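Side-chain contacts in probable glutathione reductase (Sinorhizobium meliloti, PDB 4DNA), which probably uses NADPH and a bound FAD to reduce glutathione disulfide to glutathione, working as a homodimer: residues A[43-48]-A[90-95]; A[389-394]-A[440-445]; A[7-12]-A[121-126]. One frame throughout, in Å; residues are numbered along the deposited sequence.

Interaction 1 (A[43-48]-A[90-95]). With FAD (flavin-adenine dinucleotide), chain C.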
loop_
_atom_site.group_PDB
_atom_site.type_symbol
_atom_site.label_atom_id
_atom_site.label_comp_id
_atom_site.label_asym_id
_atom_site.label_seq_id
_atom_site.Cartn_x
_atom_site.Cartn_y
_atom_site.Cartn_z
ATOM N N CYS A 43 -6.375 -21.893 -5.597
ATOM C CA CYS A 43 -6.142 -20.459 -5.538
ATOM C C CYS A 43 -6.958 -19.741 -6.595
ATOM O O CYS A 43 -7.695 -18.790 -6.285
ATOM C CB CYS A 43 -4.658 -20.117 -5.711
ATOM S SG CYS A 43 -4.289 -18.359 -5.448
ATOM N N VAL A 44 -6.820 -20.214 -7.837
ATOM C CA VAL A 44 -7.491 -19.625 -8.983
ATOM C C VAL A 44 -8.999 -19.814 -8.871
ATOM O O VAL A 44 -9.765 -18.857 -8.987
ATOM C CB VAL A 44 -6.991 -20.234 -10.323
ATOM C CG1 VAL A 44 -7.865 -19.787 -11.494
ATOM C CG2 VAL A 44 -5.533 -19.874 -10.579
ATOM N N ILE A 45 -9.428 -21.044 -8.636
ATOM C CA ILE A 45 -10.829 -21.366 -8.816
ATOM C C ILE A 45 -11.707 -21.024 -7.629
ATOM O O ILE A 45 -12.772 -20.453 -7.811
ATOM C CB ILE A 45 -11.011 -22.807 -9.323
ATOM C CG1 ILE A 45 -10.911 -22.789 -10.843
ATOM C CG2 ILE A 45 -12.355 -23.391 -8.909
ATOM C CD1 ILE A 45 -9.926 -23.778 -11.384
ATOM N N ARG A 46 -11.248 -21.336 -6.422
ATOM C CA ARG A 46 -12.065 -21.188 -5.223
ATOM C C ARG A 46 -11.218 -20.858 -3.981
ATOM O O ARG A 46 -11.474 -21.353 -2.866
ATOM C CB ARG A 46 -12.944 -22.430 -5.029
ATOM C CG ARG A 46 -12.218 -23.750 -5.211
ATOM C CD ARG A 46 -13.160 -24.915 -5.447
ATOM N NE ARG A 46 -12.389 -26.152 -5.528
ATOM C CZ ARG A 46 -12.892 -27.387 -5.569
ATOM N NH1 ARG A 46 -14.207 -27.599 -5.540
ATOM N NH2 ARG A 46 -12.060 -28.423 -5.636
ATOM N N GLY A 47 -10.225 -19.994 -4.190
ATOM C CA GLY A 47 -9.328 -19.541 -3.140
ATOM C C GLY A 47 -8.942 -18.085 -3.357
ATOM O O GLY A 47 -9.821 -17.234 -3.569
ATOM N N CYS A 48 -7.631 -17.808 -3.324
ATOM C CA CYS A 48 -7.104 -16.447 -3.271
ATOM C C CYS A 48 -7.782 -15.538 -4.287
ATOM O O CYS A 48 -8.316 -14.500 -3.903
ATOM C CB CYS A 48 -5.579 -16.411 -3.465
ATOM S SG CYS A 48 -4.693 -17.998 -3.436
ATOM N N GLN A 90 -16.506 -15.644 -15.199
ATOM C CA GLN A 90 -15.956 -15.227 -16.478
ATOM C C GLN A 90 -14.458 -15.082 -16.322
ATOM O O GLN A 90 -13.700 -15.380 -17.246
ATOM C CB GLN A 90 -16.604 -13.937 -17.023
ATOM C CG GLN A 90 -16.209 -13.640 -18.475
ATOM C CD GLN A 90 -17.276 -12.907 -19.291
ATOM O OE1 GLN A 90 -17.632 -11.753 -19.003
ATOM N NE2 GLN A 90 -17.766 -13.565 -20.347
ATOM N N GLU A 91 -14.039 -14.662 -15.135
ATOM C CA GLU A 91 -12.635 -14.403 -14.884
ATOM C C GLU A 91 -11.854 -15.675 -14.598
ATOM O O GLU A 91 -10.763 -15.875 -15.145
ATOM C CB GLU A 91 -12.448 -13.397 -13.748
ATOM C CG GLU A 91 -10.995 -12.993 -13.496
ATOM C CD GLU A 91 -10.238 -12.542 -14.756
ATOM O OE1 GLU A 91 -10.854 -12.180 -15.793
ATOM O OE2 GLU A 91 -8.992 -12.534 -14.708
ATOM N N ILE A 92 -12.400 -16.536 -13.747
ATOM C CA ILE A 92 -11.690 -17.755 -13.410
ATOM C C ILE A 92 -11.617 -18.672 -14.620
ATOM O O ILE A 92 -10.628 -19.374 -14.806
ATOM C CB ILE A 92 -12.258 -18.440 -12.162
ATOM C CG1 ILE A 92 -13.610 -19.085 -12.434
ATOM C CG2 ILE A 92 -12.392 -17.426 -11.035
ATOM C CD1 ILE A 92 -13.940 -20.134 -11.400
ATOM N N ALA A 93 -12.648 -18.623 -15.460
ATOM C CA ALA A 93 -12.629 -19.360 -16.728
ATOM C C ALA A 93 -11.511 -18.848 -17.621
ATOM O O ALA A 93 -10.798 -19.645 -18.226
ATOM C CB ALA A 93 -13.968 -19.279 -17.446
ATOM N N ARG A 94 -11.355 -17.524 -17.684
ATOM C CA ARG A 94 -10.271 -16.892 -18.441
ATOM C C ARG A 94 -8.909 -17.312 -17.896
ATOM O O ARG A 94 -8.028 -17.700 -18.661
ATOM C CB ARG A 94 -10.408 -15.371 -18.405
ATOM C CG ARG A 94 -9.407 -14.626 -19.271
ATOM C CD ARG A 94 -9.481 -13.120 -19.066
ATOM N NE ARG A 94 -8.812 -12.686 -17.834
ATOM C CZ ARG A 94 -7.494 -12.489 -17.710
ATOM N NH1 ARG A 94 -6.666 -12.692 -18.739
ATOM N NH2 ARG A 94 -6.997 -12.096 -16.543
ATOM N N LEU A 95 -8.748 -17.240 -16.574
ATOM C CA LEU A 95 -7.512 -17.669 -15.936
ATOM C C LEU A 95 -7.252 -19.144 -16.185
ATOM O O LEU A 95 -6.186 -19.497 -16.706
ATOM C CB LEU A 95 -7.511 -17.373 -14.443
ATOM C CG LEU A 95 -7.338 -15.910 -13.993
ATOM C CD1 LEU A 95 -7.218 -15.833 -12.469
ATOM C CD2 LEU A 95 -6.157 -15.215 -14.671
HETATM P PA FAD C . -4.147 -26.873 -5.224
HETATM O O1A FAD C . -4.965 -27.221 -3.993
HETATM O O2A FAD C . -4.041 -25.460 -5.755
HETATM O O5B FAD C . -4.643 -27.786 -6.449
HETATM C C5B FAD C . -4.221 -29.144 -6.632
HETATM C C4B FAD C . -5.135 -29.719 -7.702
HETATM O O4B FAD C . -5.052 -31.140 -7.796
HETATM C C3B FAD C . -6.578 -29.379 -7.382
HETATM O O3B FAD C . -7.121 -28.630 -8.479
HETATM C C2B FAD C . -7.249 -30.723 -7.173
HETATM O O2B FAD C . -8.596 -30.715 -7.647
HETATM C C1B FAD C . -6.366 -31.677 -7.964
HETATM N N9A FAD C . -6.363 -33.070 -7.456
HETATM C C8A FAD C . -6.520 -33.419 -6.165
HETATM N N7A FAD C . -6.443 -34.760 -5.986
HETATM C C5A FAD C . -6.221 -35.287 -7.195
HETATM C C6A FAD C . -6.036 -36.660 -7.692
HETATM N N6A FAD C . -6.102 -37.674 -6.794
HETATM N N1A FAD C . -5.820 -36.829 -9.023
HETATM C C2A FAD C . -5.778 -35.772 -9.871
HETATM N N3A FAD C . -5.940 -34.488 -9.477
HETATM C C4A FAD C . -6.163 -34.183 -8.169
HETATM N N1 FAD C . -3.066 -18.589 -0.391
HETATM C C2 FAD C . -2.430 -17.399 -0.479
HETATM O O2 FAD C . -1.190 -17.381 -0.640
HETATM N N3 FAD C . -3.097 -16.233 -0.396
HETATM C C4 FAD C . -4.432 -16.162 -0.219
HETATM O O4 FAD C . -5.013 -15.050 -0.159
HETATM C C4X FAD C . -5.196 -17.430 -0.105
HETATM N N5 FAD C . -6.535 -17.446 0.069
HETATM C C5X FAD C . -7.196 -18.632 0.160
HETATM C C6 FAD C . -8.580 -18.648 0.341
HETATM C C7 FAD C . -9.267 -19.862 0.446
HETATM C C7M FAD C . -10.763 -19.826 0.637
HETATM C C8 FAD C . -8.523 -21.157 0.347
HETATM C C8M FAD C . -9.209 -22.494 0.436
HETATM C C9 FAD C . -7.146 -21.143 0.169
HETATM C C9A FAD C . -6.457 -19.935 0.076
HETATM N N10 FAD C . -5.060 -19.935 -0.108
HETATM C C10 FAD C . -4.404 -18.685 -0.203
HETATM C "C1'" FAD C . -4.333 -21.215 -0.186
HETATM C "C2'" FAD C . -3.962 -21.619 -1.605
HETATM O "O2'" FAD C . -5.140 -21.649 -2.417
HETATM C "C3'" FAD C . -3.247 -22.971 -1.609
HETATM O "O3'" FAD C . -2.206 -22.926 -0.626
HETATM C "C4'" FAD C . -2.638 -23.328 -2.966
HETATM O "O4'" FAD C . -3.686 -23.532 -3.921
HETATM C "C5'" FAD C . -1.791 -24.586 -2.874
HETATM O "O5'" FAD C . -1.868 -25.278 -4.118
HETATM P P FAD C . -1.419 -26.818 -4.321
HETATM O O1P FAD C . -0.267 -26.876 -5.306
HETATM O O2P FAD C . -1.301 -27.499 -2.978
HETATM O O3P FAD C . -2.665 -27.487 -5.083
#
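Ile-92 faces two consecutive residues of the segment 43-48, and it meets backbone as much as side chain. Its CG2 methyl rests 3.6 Å from the carbonyl O of Val-44, while CD1 reaches CG1 of Ile-45 at 4.1 Å, the two isoleucines crossing at about a right angle. CG1 of Ile-92 stands between its backbone N and carbonyl carbon (chi1 72°), which carries CD1 over toward Ile-45. One turn on, CB of Leu-95 touches CG1 of Val-44 at 3.8 Å. The side chains that meet are all apolar, and they back the redox-active disulfide: Cys-43 SG and Cys-48 SG are bonded at 2.1 Å, and Cys-48 SG lies over the flavin face, 3.3 Å from FAD C10, as in other members of this family. On the helix 81-106, Arg-94 grips the carboxylate of Glu-91 side-on, NE bonding OE1 at 2.9 Å and NH2 bonding OE2 at 2.7 Å; both residues also pack on the second subunit, on its Arg-376 and Thr-381. The short helix 41-46 lies between FAD and helix 81-106; Cys-48, which begins the next helix, meets the flavin, and Thr-314 of helix 314-329 touches both cysteines.

Interaction 2 (A[389-394]-A[440-445])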
loop_
_atom_site.group_PDB
_atom_site.type_symbol
_atom_site.label_atom_id
_atom_site.label_comp_id
_atom_site.label_asym_id
_atom_site.label_seq_id
_atom_site.Cartn_x
_atom_site.Cartn_y
_atom_site.Cartn_z
ATOM N N THR A 389 -6.109 2.656 12.776
ATOM C CA THR A 389 -5.004 1.899 12.231
ATOM C C THR A 389 -4.046 1.544 13.362
ATOM O O THR A 389 -3.616 2.419 14.118
ATOM C CB THR A 389 -4.306 2.645 11.071
ATOM O OG1 THR A 389 -5.236 2.812 10.000
ATOM C CG2 THR A 389 -3.102 1.867 10.559
ATOM N N ILE A 390 -3.749 0.251 13.493
ATOM C CA ILE A 390 -2.695 -0.186 14.391
ATOM C C ILE A 390 -1.484 -0.603 13.573
ATOM O O ILE A 390 -1.612 -1.363 12.615
ATOM C CB ILE A 390 -3.171 -1.272 15.367
ATOM C CG1 ILE A 390 -4.213 -0.688 16.321
ATOM C CG2 ILE A 390 -2.017 -1.775 16.213
ATOM C CD1 ILE A 390 -5.253 -1.686 16.785
HETATM N N MSE A 391 -0.323 -0.055 13.934
HETATM C CA MSE A 391 0.945 -0.322 13.249
HETATM C C MSE A 391 1.995 -0.628 14.270
HETATM O O MSE A 391 2.390 0.253 15.033
HETATM C CB MSE A 391 1.371 0.928 12.509
HETATM C CG MSE A 391 0.623 0.959 11.190
HETATM SE SE MSE A 391 1.453 2.255 9.961
HETATM C CE MSE A 391 0.442 1.819 8.329
ATOM N N LYS A 392 2.463 -1.874 14.309
ATOM C CA LYS A 392 3.282 -2.300 15.429
ATOM C C LYS A 392 4.570 -2.962 15.000
ATOM O O LYS A 392 4.549 -3.934 14.267
ATOM C CB LYS A 392 2.469 -3.197 16.366
ATOM C CG LYS A 392 3.277 -4.058 17.319
ATOM C CD LYS A 392 2.632 -4.090 18.699
ATOM C CE LYS A 392 3.072 -5.287 19.529
ATOM N NZ LYS A 392 2.092 -6.398 19.518
ATOM N N LEU A 393 5.682 -2.416 15.480
ATOM C CA LEU A 393 7.012 -2.943 15.214
ATOM C C LEU A 393 7.596 -3.605 16.442
ATOM O O LEU A 393 7.511 -3.042 17.546
ATOM C CB LEU A 393 7.946 -1.820 14.780
ATOM C CG LEU A 393 7.766 -1.344 13.338
ATOM C CD1 LEU A 393 8.584 -0.096 13.053
ATOM C CD2 LEU A 393 8.159 -2.459 12.407
ATOM N N VAL A 394 8.197 -4.788 16.256
ATOM C CA VAL A 394 8.836 -5.518 17.366
ATOM C C VAL A 394 10.349 -5.658 17.113
ATOM O O VAL A 394 10.762 -6.109 16.032
ATOM C CB VAL A 394 8.186 -6.894 17.604
ATOM C CG1 VAL A 394 8.775 -7.547 18.839
ATOM C CG2 VAL A 394 6.676 -6.768 17.746
ATOM N N PRO A 440 1.502 12.914 2.695
ATOM C CA PRO A 440 0.895 12.159 3.782
ATOM C C PRO A 440 0.601 10.693 3.422
ATOM O O PRO A 440 -0.076 10.425 2.432
ATOM C CB PRO A 440 -0.398 12.934 4.065
ATOM C CG PRO A 440 -0.669 13.751 2.845
ATOM C CD PRO A 440 0.478 13.600 1.889
ATOM N N THR A 441 1.146 9.772 4.218
ATOM C CA THR A 441 0.838 8.344 4.130
ATOM C C THR A 441 0.497 7.771 5.511
ATOM O O THR A 441 0.596 8.455 6.530
ATOM C CB THR A 441 2.017 7.518 3.572
ATOM O OG1 THR A 441 3.172 7.708 4.401
ATOM C CG2 THR A 441 2.342 7.872 2.095
ATOM N N ALA A 442 0.067 6.513 5.515
ATOM C CA ALA A 442 -0.084 5.702 6.721
ATOM C C ALA A 442 1.298 5.234 7.169
ATOM O O ALA A 442 1.673 5.370 8.338
ATOM C CB ALA A 442 -0.971 4.503 6.424
ATOM N N ALA A 443 2.046 4.706 6.198
ATOM C CA ALA A 443 3.376 4.124 6.372
ATOM C C ALA A 443 4.420 4.983 7.078
ATOM O O ALA A 443 5.373 4.440 7.628
ATOM C CB ALA A 443 3.909 3.662 5.023
ATOM N N GLU A 444 4.267 6.303 7.069
ATOM C CA GLU A 444 5.260 7.144 7.744
ATOM C C GLU A 444 5.270 6.995 9.273
ATOM O O GLU A 444 6.237 7.392 9.942
ATOM C CB GLU A 444 5.105 8.602 7.372
ATOM C CG GLU A 444 3.721 9.152 7.602
ATOM C CD GLU A 444 3.648 10.614 7.239
ATOM O OE1 GLU A 444 4.595 11.346 7.592
ATOM O OE2 GLU A 444 2.664 11.027 6.592
ATOM N N GLU A 445 4.202 6.427 9.828
ATOM C CA GLU A 445 4.163 6.158 11.264
ATOM C C GLU A 445 5.181 5.094 11.690
ATOM O O GLU A 445 5.579 5.053 12.858
ATOM C CB GLU A 445 2.757 5.756 11.714
ATOM C CG GLU A 445 1.664 6.727 11.304
ATOM C CD GLU A 445 1.778 8.064 11.984
ATOM O OE1 GLU A 445 2.432 8.124 13.048
ATOM O OE2 GLU A 445 1.209 9.046 11.451
#
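The peptide group joining Ala-442 to Ala-443 has one face covered by the end of the selenomethionine side chain of Met-391: CE sits almost squarely above the carbonyl carbon of Ala-442 at 3.7 Å, and SE lies over its carbonyl O at 3.5 Å. The polar atoms of this group are bonded elsewhere: Ala-442 O accepts the backbone N of Glu-445 at 3.1 Å, and Ala-443 N bonds Glu-414 of the second subunit. The carboxylate of Glu-444 is met by Thr-441 N at OE2, on the anti side and 30° out of plane; His-439, predicted to be the proton acceptor, bonds the same oxygen through ND1, giving the His-Glu pair familiar from this family.

CE of Met-391 also touches CB of Ala-442 at 3.6 Å. The chain gets there by running extended beyond CG (chi2 -165°, chi3 171°), so that a single side chain spans from strand to loop. CB of Glu-445 comes against SE of Met-391 at 4.1 Å, its bent chain then leading away.

Met-391 thus joins the loop 440-445 to the sheet, while Pro-440, preceded by a cis peptide, touches the FAD of the second subunit. Strand 389-396 runs antiparallel between strands 367-375 and 402-408 of the dimerisation domain; helix 412-424 supplies Met-415, which touches both Met-391 and Ala-443.

Interaction 3 (A[7-12]-A[121-126]). With FAD (flavin-adenine dinucleotide), chain C.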
loop_
_atom_site.group_PDB
_atom_site.type_symbol
_atom_site.label_atom_id
_atom_site.label_comp_id
_atom_site.label_asym_id
_atom_site.label_seq_id
_atom_site.Cartn_x
_atom_site.Cartn_y
_atom_site.Cartn_z
ATOM N N ASP A 7 9.019 -38.509 -18.719
ATOM C CA ASP A 7 10.105 -38.262 -17.792
ATOM C C ASP A 7 9.496 -37.858 -16.461
ATOM O O ASP A 7 10.024 -38.196 -15.402
ATOM C CB ASP A 7 11.044 -37.174 -18.318
ATOM C CG ASP A 7 11.774 -37.598 -19.580
ATOM O OD1 ASP A 7 12.737 -38.399 -19.487
ATOM O OD2 ASP A 7 11.382 -37.134 -20.675
ATOM N N LEU A 8 8.362 -37.160 -16.527
ATOM C CA LEU A 8 7.762 -36.565 -15.344
ATOM C C LEU A 8 6.242 -36.502 -15.392
ATOM O O LEU A 8 5.683 -35.686 -16.118
ATOM C CB LEU A 8 8.304 -35.150 -15.121
ATOM C CG LEU A 8 7.651 -34.435 -13.934
ATOM C CD1 LEU A 8 8.239 -34.908 -12.609
ATOM C CD2 LEU A 8 7.785 -32.933 -14.074
ATOM N N PHE A 9 5.579 -37.338 -14.596
ATOM C CA PHE A 9 4.147 -37.177 -14.377
ATOM C C PHE A 9 3.886 -36.305 -13.153
ATOM O O PHE A 9 4.517 -36.483 -12.109
ATOM C CB PHE A 9 3.429 -38.525 -14.241
ATOM C CG PHE A 9 1.949 -38.440 -14.494
ATOM C CD1 PHE A 9 1.080 -37.981 -13.503
ATOM C CD2 PHE A 9 1.427 -38.792 -15.726
ATOM C CE1 PHE A 9 -0.279 -37.887 -13.736
ATOM C CE2 PHE A 9 0.069 -38.704 -15.963
ATOM C CZ PHE A 9 -0.785 -38.250 -14.969
ATOM N N VAL A 10 2.960 -35.361 -13.310
ATOM C CA VAL A 10 2.544 -34.440 -12.256
ATOM C C VAL A 10 1.074 -34.708 -11.933
ATOM O O VAL A 10 0.208 -34.526 -12.790
ATOM C CB VAL A 10 2.685 -32.968 -12.716
ATOM C CG1 VAL A 10 2.084 -32.017 -11.702
ATOM C CG2 VAL A 10 4.135 -32.607 -12.963
ATOM N N ILE A 11 0.786 -35.145 -10.714
ATOM C CA ILE A 11 -0.598 -35.334 -10.310
ATOM C C ILE A 11 -1.112 -34.093 -9.594
ATOM O O ILE A 11 -0.650 -33.772 -8.499
ATOM C CB ILE A 11 -0.791 -36.541 -9.376
ATOM C CG1 ILE A 11 -0.101 -37.784 -9.929
ATOM C CG2 ILE A 11 -2.273 -36.813 -9.188
ATOM C CD1 ILE A 11 -0.079 -38.958 -8.965
ATOM N N GLY A 12 -2.075 -33.412 -10.210
ATOM C CA GLY A 12 -2.704 -32.234 -9.609
ATOM C C GLY A 12 -2.388 -30.967 -10.375
ATOM O O GLY A 12 -1.222 -30.640 -10.565
ATOM N N ASN A 121 6.593 -46.163 -10.110
ATOM C CA ASN A 121 6.916 -45.399 -11.320
ATOM C C ASN A 121 5.765 -45.464 -12.313
ATOM O O ASN A 121 5.920 -45.079 -13.467
ATOM C CB ASN A 121 8.176 -45.927 -12.006
ATOM C CG ASN A 121 9.088 -46.683 -11.066
ATOM O OD1 ASN A 121 8.733 -47.749 -10.553
ATOM N ND2 ASN A 121 10.281 -46.147 -10.847
ATOM N N THR A 122 4.615 -45.949 -11.848
ATOM C CA THR A 122 3.448 -46.200 -12.695
ATOM C C THR A 122 2.197 -45.483 -12.179
ATOM O O THR A 122 1.834 -45.602 -11.008
ATOM C CB THR A 122 3.144 -47.709 -12.775
ATOM O OG1 THR A 122 4.369 -48.447 -12.858
ATOM C CG2 THR A 122 2.288 -48.017 -13.983
ATOM N N VAL A 123 1.533 -44.751 -13.065
ATOM C CA VAL A 123 0.370 -43.954 -12.695
ATOM C C VAL A 123 -0.834 -44.432 -13.489
ATOM O O VAL A 123 -0.754 -44.541 -14.713
ATOM C CB VAL A 123 0.585 -42.453 -13.012
ATOM C CG1 VAL A 123 -0.539 -41.618 -12.420
ATOM C CG2 VAL A 123 1.933 -41.964 -12.505
ATOM N N LYS A 124 -1.946 -44.706 -12.805
ATOM C CA LYS A 124 -3.203 -45.028 -13.500
ATOM C C LYS A 124 -4.107 -43.807 -13.665
ATOM O O LYS A 124 -4.182 -42.945 -12.784
ATOM C CB LYS A 124 -3.953 -46.214 -12.862
ATOM C CG LYS A 124 -4.501 -45.996 -11.456
ATOM C CD LYS A 124 -5.259 -47.233 -10.982
ATOM C CE LYS A 124 -5.576 -47.182 -9.489
ATOM N NZ LYS A 124 -6.136 -48.477 -8.997
ATOM N N LEU A 125 -4.781 -43.755 -14.811
ATOM C CA LEU A 125 -5.621 -42.629 -15.191
ATOM C C LEU A 125 -7.061 -43.103 -15.315
ATOM O O LEU A 125 -7.413 -43.751 -16.294
ATOM C CB LEU A 125 -5.161 -42.081 -16.541
ATOM C CG LEU A 125 -3.660 -41.885 -16.798
ATOM C CD1 LEU A 125 -3.308 -42.049 -18.279
ATOM C CD2 LEU A 125 -3.206 -40.534 -16.258
ATOM N N LEU A 126 -7.894 -42.772 -14.336
ATOM C CA LEU A 126 -9.224 -43.378 -14.242
ATOM C C LEU A 126 -10.119 -43.123 -15.449
ATOM O O LEU A 126 -10.726 -44.060 -15.959
ATOM C CB LEU A 126 -9.933 -43.002 -12.931
ATOM C CG LEU A 126 -9.233 -43.381 -11.613
ATOM C CD1 LEU A 126 -10.234 -43.410 -10.465
ATOM C CD2 LEU A 126 -8.474 -44.705 -11.694
HETATM P PA FAD C . -4.147 -26.873 -5.224
HETATM O O1A FAD C . -4.965 -27.221 -3.993
HETATM O O2A FAD C . -4.041 -25.460 -5.755
HETATM O O5B FAD C . -4.643 -27.786 -6.449
HETATM C C5B FAD C . -4.221 -29.144 -6.632
HETATM C C4B FAD C . -5.135 -29.719 -7.702
HETATM O O4B FAD C . -5.052 -31.140 -7.796
HETATM C C3B FAD C . -6.578 -29.379 -7.382
HETATM O O3B FAD C . -7.121 -28.630 -8.479
HETATM C C2B FAD C . -7.249 -30.723 -7.173
HETATM O O2B FAD C . -8.596 -30.715 -7.647
HETATM C C1B FAD C . -6.366 -31.677 -7.964
HETATM N N9A FAD C . -6.363 -33.070 -7.456
HETATM C C8A FAD C . -6.520 -33.419 -6.165
HETATM N N7A FAD C . -6.443 -34.760 -5.986
HETATM C C5A FAD C . -6.221 -35.287 -7.195
HETATM C C6A FAD C . -6.036 -36.660 -7.692
HETATM N N6A FAD C . -6.102 -37.674 -6.794
HETATM N N1A FAD C . -5.820 -36.829 -9.023
HETATM C C2A FAD C . -5.778 -35.772 -9.871
HETATM N N3A FAD C . -5.940 -34.488 -9.477
HETATM C C4A FAD C . -6.163 -34.183 -8.169
HETATM N N1 FAD C . -3.066 -18.589 -0.391
HETATM C C2 FAD C . -2.430 -17.399 -0.479
HETATM O O2 FAD C . -1.190 -17.381 -0.640
HETATM N N3 FAD C . -3.097 -16.233 -0.396
HETATM C C4 FAD C . -4.432 -16.162 -0.219
HETATM O O4 FAD C . -5.013 -15.050 -0.159
HETATM C C4X FAD C . -5.196 -17.430 -0.105
HETATM N N5 FAD C . -6.535 -17.446 0.069
HETATM C C5X FAD C . -7.196 -18.632 0.160
HETATM C C6 FAD C . -8.580 -18.648 0.341
HETATM C C7 FAD C . -9.267 -19.862 0.446
HETATM C C7M FAD C . -10.763 -19.826 0.637
HETATM C C8 FAD C . -8.523 -21.157 0.347
HETATM C C8M FAD C . -9.209 -22.494 0.436
HETATM C C9 FAD C . -7.146 -21.143 0.169
HETATM C C9A FAD C . -6.457 -19.935 0.076
HETATM N N10 FAD C . -5.060 -19.935 -0.108
HETATM C C10 FAD C . -4.404 -18.685 -0.203
HETATM C "C1'" FAD C . -4.333 -21.215 -0.186
HETATM C "C2'" FAD C . -3.962 -21.619 -1.605
HETATM O "O2'" FAD C . -5.140 -21.649 -2.417
HETATM C "C3'" FAD C . -3.247 -22.971 -1.609
HETATM O "O3'" FAD C . -2.206 -22.926 -0.626
HETATM C "C4'" FAD C . -2.638 -23.328 -2.966
HETATM O "O4'" FAD C . -3.686 -23.532 -3.921
HETATM C "C5'" FAD C . -1.791 -24.586 -2.874
HETATM O "O5'" FAD C . -1.868 -25.278 -4.118
HETATM P P FAD C . -1.419 -26.818 -4.321
HETATM O O1P FAD C . -0.267 -26.876 -5.306
HETATM O O2P FAD C . -1.301 -27.499 -2.978
HETATM O O3P FAD C . -2.665 -27.487 -5.083
#
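Strands 8-11 and 122-125 run at 49° to each other, CA of Phe-9 lying 7.9 Å from CA of Val-123, a spacing that fits two layers meeting through side chains. Phe-9 carries most of the contact. Val-123 CG1 lies over one face of its ring, 4.2 Å from the centroid and 18° off the normal, a CH-pi contact shifted toward the rim on the CE1 side; the other methyl, CG2, sits near CG and CB of Phe-9. With CG anti to the backbone N (chi1 -160°), the ring is swung across the gap to lie between the layers. Its far end is met obliquely by Leu-125, whose CD2 approaches Phe-9 CZ at 3.6 Å. Ile-11 makes a looser touch, CD1 standing 4.4 Å from Val-123 CG1, while its second branch turns to the cofactor: CG2 of Ile-11 is 3.6 Å from N1A of the FAD adenine. Next along, Gly-12 CA lies 3.2 Å from the ribose oxygen O4B of FAD, consistent with the first glycine of a GxGxxG turn of the Rossmann type.

Ala-115 fills in beside Phe-9, Ile-11 and Val-123. Strand 6-11 is the middle strand of the five-stranded parallel sheet of the FAD domain, and strand 122-125 is the middle one of the three-stranded antiparallel sheet packed against it.

From the N terminus the chain first lays down strand 6-11, the earlier half of interaction 3. Before its partner arrives, interaction 1 opens at 43-48 and closes at 90-95, forming a smaller loop wholly within the larger one that ends at 121-126. Interaction 3 joins two sheets near the adenine end of FAD; interaction 1 joins two helices beneath its flavin, the centres lying about 25 Å apart. Interaction 2 follows in series, with no crossing, linking a strand of the dimerisation domain to the loop 440-445. Its centre is about 49 Å from that of interaction 3, and like interaction 1 it borders the second subunit.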